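Local coordinates for tannase (PDB 4J0K), which hydrolyses galloyl ester bonds of tannins, as a tannin acyl hydrolase with an alpha/beta-hydrolase fold, at residues G113-T118 / A130-V135; A168-A173 / V201-P206. All coordinates share one frame; numbering follows the deposited sequence.

In the fold
Both contacts belong to the alpha/beta-hydrolase core, their centres about 14 Å apart. Contact 1 seats the start of helix 132-146 against the loop that follows strand 108-112; contact 2 lays helix 165-175 over strand 200-204. The two helices join them: Phe-133 CD1 lies 3.3 Å from Thr-169 OG1, and Ile-134 CG1 packs 3.4 Å from Leu-172 CD2. Neither contact touches the bound ethyl gallate, and contact 2 is the nearer. The side chain of Ala-168 is about 8 Å from the ligand and that of Phe-133 about 10 Å, while Ser-164 and Ala-165, just ahead of contact 2, line the pocket.

Contact 1 (G113-T118 / A130-V135); sequences GIRGRT and APAFIV
The guanidinium of Arg-115 rests one flat face on the methyl of Ala-132, whose CB sits over its centre, 3.7 Å from CZ. At the edge, in the plane of the group, Val-135 CG1 approaches NH2 at 3.9 Å. A small side chain at Ala-132 suits this place, since it lets the cation lie close to the first turn of helix 132-146. The bend at chi3 (-81°) turns the chain in toward that turn, and NE forms a salt bridge with Asp-136, a pairing that probably offsets the buried charge. Strand 108-112, this loop, helix 132-146 and strand 158-161 form a beta-alpha-beta unit of the alpha/beta-hydrolase sheet; the loop leads into the helix, with Pro-131 at the N-cap position. Beside the arginine, Ile-114 supplies the apolar part: with CG2 anti to the backbone N, that methyl reaches Phe-133 CA at 3.5 Å and Phe-133 CB at 3.7 Å. Phe-133 CB is also 3.9 Å from Arg-115 O, while its ring is directed to helix 165-175, packing on Thr-169 and Leu-172. Ile-134 CB lies over one ring face, offset toward the rim, and Tyr-79, a ligand-pocket residue, makes an edge-to-face pair with the ring.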
loop_
_atom_site.group_PDB
_atom_site.type_symbol
_atom_site.label_atom_id
_atom_site.label_comp_id
_atom_site.label_asym_id
_atom_site.label_seq_id
_atom_site.Cartn_x
_atom_site.Cartn_y
_atom_site.Cartn_z
ATOM N N GLY A 113 -13.508 7.171 -3.030
ATOM C CA GLY A 113 -13.909 5.845 -3.455
ATOM C C GLY A 113 -13.165 5.466 -4.723
ATOM O O GLY A 113 -12.998 6.295 -5.630
ATOM N N ILE A 114 -12.732 4.212 -4.790
ATOM C CA ILE A 114 -11.826 3.772 -5.843
ATOM C C ILE A 114 -12.295 2.463 -6.464
ATOM O O ILE A 114 -12.586 1.492 -5.746
ATOM C CB ILE A 114 -10.400 3.593 -5.285
ATOM C CG1 ILE A 114 -9.753 4.967 -5.093
ATOM C CG2 ILE A 114 -9.541 2.753 -6.224
ATOM C CD1 ILE A 114 -9.253 5.193 -3.703
ATOM N N ARG A 115 -12.360 2.429 -7.791
ATOM C CA ARG A 115 -12.770 1.213 -8.477
ATOM C C ARG A 115 -11.780 0.077 -8.201
ATOM O O ARG A 115 -10.594 0.313 -7.933
ATOM C CB ARG A 115 -12.835 1.450 -9.983
ATOM C CG ARG A 115 -13.799 2.523 -10.421
ATOM C CD ARG A 115 -13.553 2.842 -11.887
ATOM N NE ARG A 115 -12.426 3.760 -12.048
ATOM C CZ ARG A 115 -11.819 4.005 -13.205
ATOM N NH1 ARG A 115 -12.213 3.382 -14.309
ATOM N NH2 ARG A 115 -10.808 4.868 -13.257
ATOM N N GLY A 116 -12.276 -1.154 -8.266
ATOM C CA GLY A 116 -11.444 -2.328 -8.090
ATOM C C GLY A 116 -11.768 -3.338 -9.166
ATOM O O GLY A 116 -12.569 -3.061 -10.073
ATOM N N ARG A 117 -11.172 -4.520 -9.063
ATOM C CA ARG A 117 -11.258 -5.497 -10.151
ATOM C C ARG A 117 -12.672 -6.011 -10.410
ATOM O O ARG A 117 -12.974 -6.452 -11.516
ATOM C CB ARG A 117 -10.269 -6.659 -9.922
ATOM C CG ARG A 117 -10.227 -7.193 -8.481
ATOM C CD ARG A 117 -9.018 -8.109 -8.267
ATOM N NE ARG A 117 -8.961 -8.654 -6.912
ATOM C CZ ARG A 117 -9.635 -9.733 -6.512
ATOM N NH1 ARG A 117 -10.417 -10.380 -7.364
ATOM N NH2 ARG A 117 -9.535 -10.166 -5.264
ATOM N N THR A 118 -13.539 -5.949 -9.401
ATOM C CA THR A 118 -14.903 -6.445 -9.585
ATOM C C THR A 118 -15.881 -5.378 -10.066
ATOM O O THR A 118 -17.033 -5.689 -10.362
ATOM C CB THR A 118 -15.469 -7.110 -8.310
ATOM O OG1 THR A 118 -15.269 -6.246 -7.183
ATOM C CG2 THR A 118 -14.793 -8.452 -8.068
ATOM N N ALA A 130 -6.567 -2.801 -13.555
ATOM C CA ALA A 130 -5.440 -1.873 -13.658
ATOM C C ALA A 130 -5.512 -1.066 -14.950
ATOM O O ALA A 130 -5.859 -1.608 -15.997
ATOM C CB ALA A 130 -4.127 -2.624 -13.574
ATOM N N PRO A 131 -5.166 0.230 -14.888
ATOM C CA PRO A 131 -4.703 0.928 -13.685
ATOM C C PRO A 131 -5.801 1.781 -13.033
ATOM O O PRO A 131 -5.486 2.809 -12.440
ATOM C CB PRO A 131 -3.630 1.854 -14.246
ATOM C CG PRO A 131 -4.231 2.273 -15.596
ATOM C CD PRO A 131 -4.971 1.048 -16.104
ATOM N N ALA A 132 -7.057 1.360 -13.140
ATOM C CA ALA A 132 -8.189 2.107 -12.574
ATOM C C ALA A 132 -7.967 2.621 -11.140
ATOM O O ALA A 132 -8.288 3.771 -10.827
ATOM C CB ALA A 132 -9.457 1.264 -12.640
ATOM N N PHE A 133 -7.429 1.774 -10.264
ATOM C CA PHE A 133 -7.290 2.155 -8.855
ATOM C C PHE A 133 -6.404 3.380 -8.674
ATOM O O PHE A 133 -6.765 4.311 -7.954
ATOM C CB PHE A 133 -6.784 0.993 -7.987
ATOM C CG PHE A 133 -5.339 0.607 -8.239
ATOM C CD1 PHE A 133 -4.338 0.971 -7.340
ATOM C CD2 PHE A 133 -4.986 -0.129 -9.365
ATOM C CE1 PHE A 133 -3.011 0.613 -7.562
ATOM C CE2 PHE A 133 -3.658 -0.496 -9.598
ATOM C CZ PHE A 133 -2.665 -0.127 -8.697
ATOM N N ILE A 134 -5.243 3.383 -9.316
ATOM C CA ILE A 134 -4.324 4.502 -9.166
ATOM C C ILE A 134 -4.830 5.708 -9.966
ATOM O O ILE A 134 -4.607 6.861 -9.583
ATOM C CB ILE A 134 -2.884 4.107 -9.570
ATOM C CG1 ILE A 134 -1.925 5.287 -9.367
ATOM C CG2 ILE A 134 -2.848 3.623 -11.010
ATOM C CD1 ILE A 134 -1.753 5.717 -7.899
ATOM N N VAL A 135 -5.540 5.448 -11.065
ATOM C CA VAL A 135 -6.125 6.550 -11.826
ATOM C C VAL A 135 -7.124 7.303 -10.955
ATOM O O VAL A 135 -7.119 8.546 -10.897
ATOM C CB VAL A 135 -6.831 6.064 -13.113
ATOM C CG1 VAL A 135 -7.735 7.162 -13.683
ATOM C CG2 VAL A 135 -5.816 5.612 -14.170
#

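Contact 2 (A168-A173 / V201-P206); sequences ATSALA and VSAYCP
Ser-170 reaches from helix 165-175 to strand 200-204 and gives its hydroxyl proton to a backbone carbonyl, Ser-170 OG to Ser-202 O at 2.6 Å. Its chi1 of 167° sets OG opposite the backbone N, extending the hydroxyl from the helix toward the strand. OG approaches the carbonyl from above its plane, 43° out of it, and not on a lone pair. The same OG is hydrogen-bonded to Thr-160 OG1 on the adjoining strand 158-161, so a buried polar atom is held by two partners; serine is short enough to fit between helix and strand and polar enough to bond both strands.

Val-201 shares the serine's torsion, and its CG1 extends between the serine and the next residue, 3.3 Å from Ser-170 OG and 3.9 Å from Ala-171 CA. Its other branch, CG2, packs 3.8 Å from Ser-170 O. The two branches of the valine thus lie against the helix backbone at Ser-170 and Ala-171. Ala-203 also points at the helix, and its small size keeps the strand close. Beyond the strand, Pro-206 packs its CB on the backbone of Ala-168, 3.6 Å from Ala-168 N, and the CA atoms of Pro-206 and Ala-168 are the closest pair, 4.3 Å apart.

Helix and strand axes approach to 7.1 Å and run at 152°, nearly antiparallel. Strand 158-161, helix 165-175 and the neighbouring parallel strand 200-204 make a beta-alpha-beta crossover of the alpha/beta-hydrolase fold, in which the turn at Ser-164 is consistent with a nucleophile elbow.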
loop_
_atom_site.group_PDB
_atom_site.type_symbol
_atom_site.label_atom_id
_atom_site.label_comp_id
_atom_site.label_asym_id
_atom_site.label_seq_id
_atom_site.Cartn_x
_atom_site.Cartn_y
_atom_site.Cartn_z
ATOM N N ALA A 168 0.043 -0.405 -1.437
ATOM C CA ALA A 168 0.615 -0.214 -2.770
ATOM C C ALA A 168 -0.012 1.010 -3.464
ATOM O O ALA A 168 0.664 1.754 -4.187
ATOM C CB ALA A 168 0.432 -1.474 -3.618
ATOM N N THR A 169 -1.304 1.212 -3.239
ATOM C CA THR A 169 -1.989 2.377 -3.792
ATOM C C THR A 169 -1.396 3.675 -3.245
ATOM O O THR A 169 -1.095 4.600 -4.013
ATOM C CB THR A 169 -3.487 2.358 -3.476
ATOM O OG1 THR A 169 -4.086 1.186 -4.059
ATOM C CG2 THR A 169 -4.159 3.618 -4.041
ATOM N N SER A 170 -1.238 3.743 -1.921
ATOM C CA SER A 170 -0.640 4.911 -1.296
ATOM C C SER A 170 0.776 5.126 -1.837
ATOM O O SER A 170 1.129 6.222 -2.286
ATOM C CB SER A 170 -0.637 4.732 0.216
ATOM O OG SER A 170 0.192 5.686 0.846
ATOM N N ALA A 171 1.575 4.061 -1.807
ATOM C CA ALA A 171 2.947 4.093 -2.301
ATOM C C ALA A 171 3.062 4.532 -3.771
ATOM O O ALA A 171 3.900 5.380 -4.117
ATOM C CB ALA A 171 3.588 2.732 -2.117
ATOM N N LEU A 172 2.254 3.927 -4.639
ATOM C CA LEU A 172 2.276 4.261 -6.067
ATOM C C LEU A 172 1.982 5.743 -6.311
ATOM O O LEU A 172 2.604 6.384 -7.170
ATOM C CB LEU A 172 1.264 3.404 -6.830
ATOM C CG LEU A 172 1.287 3.554 -8.346
ATOM C CD1 LEU A 172 2.676 3.208 -8.901
ATOM C CD2 LEU A 172 0.231 2.660 -8.972
ATOM N N ALA A 173 1.035 6.281 -5.547
ATOM C CA ALA A 173 0.655 7.690 -5.651
ATOM C C ALA A 173 1.829 8.603 -5.289
ATOM O O ALA A 173 2.049 9.640 -5.950
ATOM C CB ALA A 173 -0.546 7.985 -4.750
ATOM N N VAL A 201 3.901 9.758 2.168
ATOM C CA VAL A 201 3.261 8.462 1.995
ATOM C C VAL A 201 3.290 7.640 3.274
ATOM O O VAL A 201 4.362 7.442 3.869
ATOM C CB VAL A 201 3.969 7.623 0.915
ATOM C CG1 VAL A 201 3.494 6.170 0.987
ATOM C CG2 VAL A 201 3.737 8.219 -0.470
ATOM N N SER A 202 2.116 7.165 3.697
ATOM C CA SER A 202 2.053 6.126 4.729
ATOM C C SER A 202 1.599 4.843 4.056
ATOM O O SER A 202 0.631 4.845 3.296
ATOM C CB SER A 202 1.078 6.502 5.835
ATOM O OG SER A 202 1.000 5.456 6.798
ATOM N N ALA A 203 2.304 3.746 4.294
ATOM C CA ALA A 203 1.888 2.484 3.682
ATOM C C ALA A 203 2.113 1.275 4.586
ATOM O O ALA A 203 3.216 1.042 5.067
ATOM C CB ALA A 203 2.562 2.291 2.325
ATOM N N TYR A 204 1.046 0.519 4.821
ATOM C CA TYR A 204 1.119 -0.710 5.598
ATOM C C TYR A 204 1.121 -1.902 4.662
ATOM O O TYR A 204 0.286 -2.002 3.763
ATOM C CB TYR A 204 -0.047 -0.792 6.579
ATOM C CG TYR A 204 -0.007 0.318 7.602
ATOM C CD1 TYR A 204 -0.730 1.488 7.420
ATOM C CD2 TYR A 204 0.788 0.208 8.740
ATOM C CE1 TYR A 204 -0.680 2.511 8.339
ATOM C CE2 TYR A 204 0.843 1.222 9.669
ATOM C CZ TYR A 204 0.108 2.371 9.461
ATOM O OH TYR A 204 0.156 3.391 10.392
ATOM N N CYS A 205 2.089 -2.784 4.863
ATOM C CA CYS A 205 2.249 -3.976 4.038
ATOM C C CYS A 205 1.816 -3.799 2.587
ATOM O O CYS A 205 0.927 -4.504 2.119
ATOM C CB CYS A 205 1.516 -5.174 4.667
ATOM S SG CYS A 205 -0.197 -4.841 5.178
ATOM N N PRO A 206 2.472 -2.876 1.864
ATOM C CA PRO A 206 2.148 -2.638 0.457
ATOM C C PRO A 206 2.397 -3.881 -0.406
ATOM O O PRO A 206 3.544 -4.318 -0.557
ATOM C CB PRO A 206 3.111 -1.506 0.054
ATOM C CG PRO A 206 4.233 -1.582 1.043
ATOM C CD PRO A 206 3.606 -2.058 2.327
#